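Local coordinates for pollen-specific leucine-rich repeat extensin-like protein 1 (Arabidopsis thaliana, PDB 6TME) that probably takes part in pollen cell-wall formation and signalling, pairing a leucine-rich repeat domain that binds a partner protein with an extensin-like cell-wall region, at residues Y59-P62 against F63-A67; V215-H219 against N220-G224. All blocks are in the same frame, centred on the assembly; numbering follows the deposited sequence.

Contact 1 and contact 2 occupy different parts of one curved leucine-rich repeat solenoid. Contact 1 comes first along the chain, in the loop between helix 43-56 and strand 80-85, within the N-terminal capping region. Contact 2 follows later, where the chain turns from strand 214-216 into strand 221-224, each lying in a separate row of parallel strands. The centres of contact 1 and contact 2 lie about 34 Å apart and their nearest atoms about 24 Å, so they do not touch. The first contact shapes a loop near the N-terminal end; the second belongs to the stacked repeats, on a turn where Thr216, Ala218 and His219 pack against another protein chain of the assembly.

Contact 1 of 2, residues Y59-P62 against F63-A67; sequences YSDP and FNTAA. With SO4 (sulfate ion), chain L.
The backbone amide of Ala66 donates to the carboxylate of Asp61, with N and OD2 2.8 Å apart and an almost straight N-H...O angle of 170°, meeting OD2 nearly along its C-O direction. The other carboxylate oxygen, Asp61 OD1, takes the amide of Thr65 (N to OD1 3.1 Å) on its syn side and 31° out of the carboxylate plane. One side chain therefore holds two successive backbone amides, one per oxygen, which fixes its rotation. CG stands anti to the backbone N of Asp61 (chi1 -179°), and this extended conformation carries the carboxylate across the bend. The backbone closes the same bend: Asn64 N donates to Asp61 O at 3.0 Å from above the carbonyl plane, completing a type I turn with Pro62 in its second position. A second type I turn runs from Asn64 to Ala67. Alongside the carboxylate, Thr65 CB lies 3.5 Å from Asp61 OD1, and Ala66 CB lies 3.6 Å from Asp61 OD2. With an alanine here in place of Asp61, the amides of Thr65 and Ala66 would probably lose these acceptors and the second turn would be less firmly tied to the first. Sulfate, probably from the crystallisation liquor, is held weakly by Ser60 OG and Asp61 N, while Ser60 OG also bonds Arg127. Within this loop of the leucine-rich repeat N-terminal domain, the side chain of Asp61 rests on Ile104 and that of Thr65 on Leu99 and Ala102. Two amide donors pointing at one carboxylate are likely to stabilise its negative charge and favour the ionised form.

Contact 2 of 2, residues V215-H219 against N220-G224; sequences VTFAH and NKFSG
Asn220 reaches back to the carbonyl of Phe217 at the turn of a leucine-rich repeat, where a buried asparagine is one of the signature positions of the motif. Its CG lies beside the backbone N (chi1 -79°), setting the amide back over the turn, and the rotation about chi2 presents Asn220 ND2 to Phe217 O at 3.0 Å. The bond is nearly straight at 174°; Phe217 O lies almost in the amide plane of Asn220, whereas ND2 sits well above the carbonyl plane of Phe217. ND2 also donates to Leu194 O, and OD1 accepts from Phe199 N. Asn244 repeats the scheme, its ND2 also donating to Phe217 O, which ties successive turns together. Beside these amide bonds, Phe217 and Phe222 form a T-shaped pair, their ring centroids 5.5 Å apart and planes at 88°. In both, CG lies beside the backbone N, and the side chains cross at about a right angle. The edge of Phe217 points at the face of Phe222, and Phe241 lies nearly parallel to the Phe217 ring. Ala218 and His219 each pack on an apolar side chain of another protein chain. The two rings come closest where Phe217 CD1 lies 3.8 Å from Phe222 CE2.

Contact 1 of 2, residues Y59-P62 against F63-A67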
loop_
_atom_site.group_PDB
_atom_site.type_symbol
_atom_site.label_atom_id
_atom_site.label_comp_id
_atom_site.label_asym_id
_atom_site.label_seq_id
_atom_site.Cartn_x
_atom_site.Cartn_y
_atom_site.Cartn_z
ATOM N N TYR A 59 -12.263 8.779 -24.046
ATOM C CA TYR A 59 -12.128 8.215 -25.389
ATOM C C TYR A 59 -12.879 6.901 -25.516
ATOM O O TYR A 59 -13.449 6.598 -26.571
ATOM C CB TYR A 59 -10.656 8.007 -25.752
ATOM N N SER A 60 -12.863 6.088 -24.473
ATOM C CA SER A 60 -13.547 4.811 -24.546
ATOM C C SER A 60 -14.143 4.495 -23.187
ATOM O O SER A 60 -13.450 4.544 -22.167
ATOM C CB SER A 60 -12.588 3.701 -24.984
ATOM O OG SER A 60 -13.013 2.469 -24.463
ATOM N N ASP A 61 -15.431 4.174 -23.181
ATOM C CA ASP A 61 -16.188 3.909 -21.961
ATOM C C ASP A 61 -16.922 2.597 -22.196
ATOM O O ASP A 61 -18.084 2.588 -22.614
ATOM C CB ASP A 61 -17.148 5.057 -21.661
ATOM C CG ASP A 61 -17.950 4.844 -20.401
ATOM O OD1 ASP A 61 -17.741 3.825 -19.708
ATOM O OD2 ASP A 61 -18.796 5.712 -20.110
ATOM N N PRO A 62 -16.270 1.463 -21.935
ATOM C CA PRO A 62 -16.844 0.180 -22.375
ATOM C C PRO A 62 -18.200 -0.147 -21.767
ATOM O O PRO A 62 -19.040 -0.732 -22.462
ATOM C CB PRO A 62 -15.771 -0.840 -21.963
ATOM C CG PRO A 62 -14.486 -0.024 -21.857
ATOM C CD PRO A 62 -14.948 1.298 -21.312
ATOM N N PHE A 63 -18.451 0.188 -20.501
ATOM C CA PHE A 63 -19.743 -0.131 -19.899
ATOM C C PHE A 63 -20.738 1.023 -20.001
ATOM O O PHE A 63 -21.734 1.032 -19.269
ATOM C CB PHE A 63 -19.573 -0.544 -18.438
ATOM C CG PHE A 63 -18.631 -1.693 -18.241
ATOM C CD1 PHE A 63 -19.020 -2.984 -18.548
ATOM C CD2 PHE A 63 -17.347 -1.479 -17.746
ATOM C CE1 PHE A 63 -18.144 -4.047 -18.364
ATOM C CE2 PHE A 63 -16.459 -2.538 -17.564
ATOM C CZ PHE A 63 -16.860 -3.817 -17.871
ATOM N N ASN A 64 -20.476 1.997 -20.878
ATOM C CA ASN A 64 -21.349 3.158 -21.074
ATOM C C ASN A 64 -21.691 3.811 -19.740
ATOM O O ASN A 64 -22.822 4.253 -19.503
ATOM C CB ASN A 64 -22.611 2.769 -21.849
ATOM C CG ASN A 64 -22.288 2.137 -23.193
ATOM O OD1 ASN A 64 -22.745 1.036 -23.506
ATOM N ND2 ASN A 64 -21.479 2.822 -23.983
ATOM N N THR A 65 -20.687 3.869 -18.865
ATOM C CA THR A 65 -20.871 4.391 -17.516
ATOM C C THR A 65 -21.343 5.845 -17.510
ATOM O O THR A 65 -22.143 6.232 -16.653
ATOM C CB THR A 65 -19.564 4.222 -16.736
ATOM O OG1 THR A 65 -19.363 2.825 -16.458
ATOM C CG2 THR A 65 -19.563 5.027 -15.423
ATOM N N ALA A 66 -20.841 6.673 -18.432
ATOM C CA ALA A 66 -21.183 8.100 -18.512
ATOM C C ALA A 66 -22.386 8.395 -19.425
ATOM O O ALA A 66 -22.643 9.564 -19.748
ATOM C CB ALA A 66 -19.958 8.906 -18.992
ATOM N N ALA A 67 -23.105 7.360 -19.861
ATOM C CA ALA A 67 -24.280 7.537 -20.710
ATOM C C ALA A 67 -25.260 8.563 -20.138
ATOM O O ALA A 67 -25.729 9.452 -20.858
ATOM C CB ALA A 67 -24.972 6.187 -20.908
HETATM S S SO4 L . -15.856 1.802 -26.750
HETATM O O1 SO4 L . -16.749 1.351 -27.817
HETATM O O2 SO4 L . -14.512 1.991 -27.298
HETATM O O3 SO4 L . -15.832 0.783 -25.701
HETATM O O4 SO4 L . -16.347 3.071 -26.207
#

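Contact 2 of 2, residues V215-H219 against N220-G224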
loop_
_atom_site.group_PDB
_atom_site.type_symbol
_atom_site.label_atom_id
_atom_site.label_comp_id
_atom_site.label_asym_id
_atom_site.label_seq_id
_atom_site.Cartn_x
_atom_site.Cartn_y
_atom_site.Cartn_z
ATOM N N VAL A 215 1.687 0.314 4.813
ATOM C CA VAL A 215 2.527 0.908 3.774
ATOM C C VAL A 215 3.020 -0.204 2.847
ATOM O O VAL A 215 3.595 -1.191 3.317
ATOM C CB VAL A 215 3.740 1.662 4.361
ATOM C CG1 VAL A 215 4.487 2.346 3.243
ATOM C CG2 VAL A 215 3.343 2.664 5.460
ATOM N N THR A 216 2.821 -0.046 1.534
ATOM C CA THR A 216 3.372 -0.978 0.560
ATOM C C THR A 216 4.346 -0.272 -0.379
ATOM O O THR A 216 4.038 0.807 -0.915
ATOM C CB THR A 216 2.268 -1.692 -0.246
ATOM O OG1 THR A 216 1.557 -0.776 -1.096
ATOM C CG2 THR A 216 1.294 -2.403 0.703
ATOM N N PHE A 217 5.536 -0.878 -0.537
ATOM C CA PHE A 217 6.575 -0.482 -1.491
ATOM C C PHE A 217 6.832 -1.552 -2.542
ATOM O O PHE A 217 7.708 -1.361 -3.399
ATOM C CB PHE A 217 7.925 -0.240 -0.796
ATOM C CG PHE A 217 7.915 0.797 0.258
ATOM C CD1 PHE A 217 8.191 2.122 -0.060
ATOM C CD2 PHE A 217 7.691 0.450 1.578
ATOM C CE1 PHE A 217 8.206 3.100 0.925
ATOM C CE2 PHE A 217 7.693 1.421 2.570
ATOM C CZ PHE A 217 7.951 2.752 2.240
ATOM N N ALA A 218 6.153 -2.701 -2.444
ATOM C CA ALA A 218 6.473 -3.876 -3.251
ATOM C C ALA A 218 6.607 -3.531 -4.734
ATOM O O ALA A 218 5.943 -2.630 -5.237
ATOM C CB ALA A 218 5.381 -4.933 -3.057
ATOM N N HIS A 219 7.481 -4.258 -5.435
ATOM C CA HIS A 219 7.586 -4.213 -6.903
ATOM C C HIS A 219 7.850 -2.799 -7.424
ATOM O O HIS A 219 7.135 -2.258 -8.285
ATOM C CB HIS A 219 6.345 -4.820 -7.553
ATOM C CG HIS A 219 6.143 -6.255 -7.190
ATOM N ND1 HIS A 219 7.148 -7.191 -7.292
ATOM C CD2 HIS A 219 5.072 -6.909 -6.686
ATOM C CE1 HIS A 219 6.698 -8.360 -6.881
ATOM N NE2 HIS A 219 5.446 -8.215 -6.497
ATOM N N ASN A 220 8.897 -2.199 -6.877
ATOM C CA ASN A 220 9.449 -0.972 -7.431
ATOM C C ASN A 220 10.933 -1.239 -7.676
ATOM O O ASN A 220 11.379 -2.392 -7.707
ATOM C CB ASN A 220 9.149 0.196 -6.493
ATOM C CG ASN A 220 7.736 0.680 -6.643
ATOM O OD1 ASN A 220 7.405 1.330 -7.647
ATOM N ND2 ASN A 220 6.871 0.342 -5.671
ATOM N N LYS A 221 11.716 -0.176 -7.821
ATOM C CA LYS A 221 13.168 -0.286 -7.906
ATOM C C LYS A 221 13.821 0.563 -6.825
ATOM O O LYS A 221 14.753 1.313 -7.068
ATOM C CB LYS A 221 13.681 0.089 -9.302
ATOM C CG LYS A 221 13.240 -0.903 -10.416
ATOM C CD LYS A 221 13.989 -2.255 -10.344
ATOM C CE LYS A 221 14.920 -2.522 -11.546
ATOM N NZ LYS A 221 16.250 -3.170 -11.178
ATOM N N PHE A 222 13.305 0.453 -5.613
ATOM C CA PHE A 222 13.946 1.040 -4.452
ATOM C C PHE A 222 15.260 0.329 -4.132
ATOM O O PHE A 222 15.379 -0.891 -4.266
ATOM C CB PHE A 222 13.029 0.946 -3.244
ATOM C CG PHE A 222 11.864 1.872 -3.310
ATOM C CD1 PHE A 222 12.043 3.235 -3.132
ATOM C CD2 PHE A 222 10.580 1.376 -3.529
ATOM C CE1 PHE A 222 10.954 4.099 -3.177
ATOM C CE2 PHE A 222 9.497 2.224 -3.577
ATOM C CZ PHE A 222 9.679 3.592 -3.394
ATOM N N SER A 223 16.233 1.102 -3.648
ATOM C CA SER A 223 17.567 0.589 -3.387
ATOM C C SER A 223 18.087 1.133 -2.066
ATOM O O SER A 223 17.499 2.023 -1.448
ATOM C CB SER A 223 18.532 0.951 -4.517
ATOM O OG SER A 223 18.638 2.356 -4.638
ATOM N N GLY A 224 19.217 0.588 -1.637
ATOM C CA GLY A 224 19.781 0.995 -0.373
ATOM C C GLY A 224 19.196 0.203 0.775
ATOM O O GLY A 224 18.620 -0.881 0.601
#